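Long-range contact in alkaline serine protease (Thermobifida fusca, PDB 2PFE), which probably cleaves peptide bonds within proteins as a serine endopeptidase, the chain here being the mature protease domain of a longer precursor: residues A31-H35 and G152-G156. Residue numbers count along the deposited sequence, not the author numbering.
With AES (4-(2-aminoethyl)benzenesulfonyl fluoride), chain D.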
loop_
_atom_site.group_PDB
_atom_site.type_symbol
_atom_site.label_atom_id
_atom_site.label_comp_id
_atom_site.label_asym_id
_atom_site.label_seq_id
_atom_site.Cartn_x
_atom_site.Cartn_y
_atom_site.Cartn_z
ATOM N N ALA A 31 -4.901 -4.296 -2.690
ATOM C CA ALA A 31 -4.801 -2.838 -2.721
ATOM C C ALA A 31 -3.356 -2.416 -2.931
ATOM O O ALA A 31 -2.410 -3.082 -2.489
ATOM C CB ALA A 31 -5.331 -2.233 -1.424
ATOM N N THR A 32 -3.220 -1.246 -3.551
ATOM C CA THR A 32 -1.929 -0.689 -3.877
ATOM C C THR A 32 -2.088 0.813 -4.112
ATOM O O THR A 32 -3.191 1.352 -3.941
ATOM C CB THR A 32 -1.276 -1.410 -5.093
ATOM O OG1 THR A 32 0.053 -0.912 -5.265
ATOM C CG2 THR A 32 -2.081 -1.230 -6.389
ATOM N N ALA A 33 -0.998 1.476 -4.503
ATOM C CA ALA A 33 -1.015 2.877 -4.868
ATOM C C ALA A 33 -1.518 3.020 -6.307
ATOM O O ALA A 33 -1.139 2.239 -7.198
ATOM C CB ALA A 33 0.399 3.463 -4.746
ATOM N N GLY A 34 -2.337 4.050 -6.551
ATOM C CA GLY A 34 -2.830 4.355 -7.898
ATOM C C GLY A 34 -1.706 4.617 -8.880
ATOM O O GLY A 34 -1.809 4.258 -10.064
ATOM N N HIS A 35 -0.631 5.251 -8.409
ATOM C CA HIS A 35 0.444 5.679 -9.312
ATOM C C HIS A 35 1.276 4.520 -9.849
ATOM O O HIS A 35 2.062 4.694 -10.792
ATOM C CB HIS A 35 1.359 6.741 -8.668
ATOM C CG HIS A 35 2.341 6.186 -7.682
ATOM N ND1 HIS A 35 2.232 6.386 -6.324
ATOM C CD2 HIS A 35 3.478 5.468 -7.867
ATOM C CE1 HIS A 35 3.233 5.779 -5.708
ATOM N NE2 HIS A 35 4.005 5.219 -6.621
ATOM N N GLY A 152 -3.087 2.255 5.527
ATOM C CA GLY A 152 -2.913 2.891 4.232
ATOM C C GLY A 152 -1.916 2.162 3.379
ATOM O O GLY A 152 -1.404 1.117 3.786
ATOM N N VAL A 153 -1.674 2.734 2.206
ATOM C CA VAL A 153 -0.678 2.243 1.283
ATOM C C VAL A 153 0.287 3.373 0.927
ATOM O O VAL A 153 -0.111 4.538 0.835
ATOM C CB VAL A 153 -1.325 1.635 0.005
ATOM C CG1 VAL A 153 -2.150 0.390 0.362
ATOM C CG2 VAL A 153 -2.203 2.639 -0.688
ATOM N N THR A 154 1.552 3.024 0.704
ATOM C CA THR A 154 2.569 4.045 0.488
ATOM C C THR A 154 2.349 4.803 -0.822
ATOM O O THR A 154 2.277 4.208 -1.913
ATOM C CB THR A 154 3.969 3.431 0.479
ATOM O OG1 THR A 154 4.155 2.711 1.709
ATOM C CG2 THR A 154 5.045 4.532 0.362
ATOM N N SER A 155 2.279 6.131 -0.708
ATOM C CA SER A 155 2.065 6.998 -1.869
ATOM C C SER A 155 3.317 7.713 -2.358
ATOM O O SER A 155 3.505 7.857 -3.570
ATOM C CB SER A 155 0.971 8.039 -1.556
ATOM O OG SER A 155 0.787 9.002 -2.598
ATOM N N GLY A 156 4.161 8.182 -1.442
ATOM C CA GLY A 156 5.234 9.073 -1.858
ATOM C C GLY A 156 6.025 9.589 -0.694
ATOM O O GLY A 156 5.795 9.193 0.444
HETATM C C3 AES D . 10.202 7.241 -3.640
HETATM C C2 AES D . 9.076 6.454 -3.906
HETATM C C1 AES D . 8.220 6.111 -2.859
HETATM S S AES D . 6.791 5.098 -3.072
HETATM O O1S AES D . 5.500 5.809 -2.796
HETATM O O2S AES D . 7.117 4.008 -1.694
HETATM C C6 AES D . 8.505 6.524 -1.558
HETATM C C5 AES D . 9.622 7.310 -1.296
HETATM C C4 AES D . 10.481 7.667 -2.329
HETATM C C7 AES D . 11.684 8.527 -1.964
HETATM C C8 AES D . 12.242 9.305 -3.154
HETATM N N8 AES D . 12.858 10.541 -2.712
#
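No hydrogen bond joins residues 31-35 to 152-156; they meet through side chains and through carbonyl oxygens that lie against carbon. V153 is central, its CA-to-CB bond pointing toward residues 31-35: CG2 packs on the backbone, 3.6 Å from T32 O and 4.2 Å from A33 N, while CG1 makes an apolar contact with A31 CB at 4.5 Å. L175 of helix 172-179 touches both A31 and V153, closing this small buried cluster. One step along, A33 CB rests 3.5 Å from T154 O.

The two segments belong to different halves of the double β-barrel fold of the chymotrypsin-like (S1) proteases: strand 27-32 comes from the first, strand 149-157 from the second, and the active site lies in the cleft between them. Past T32 the chain leaves its strand and carries H35, the predicted charge-relay histidine, to that cleft.

There H35 CE1 lies 3.0 Å from S155 O, a close CH···O-like approach, whereas ND1 hydrogen-bonds D59, the predicted charge-relay aspartate; the H35 side chain also touches S140, the predicted charge-relay serine. S155 OG also hydrogen-bonds D59, so both segments converge on the same carboxylate. S155 and G156 form a classic β bulge opposite F168, right beside the bound sulfonyl inhibitor: AES O1S is 3.0 Å from G156 N and 3.7 Å from H35 CE1, in the latter case near the plane of the imidazole, and T154 CG2 lies 3.0 Å from AES O2S.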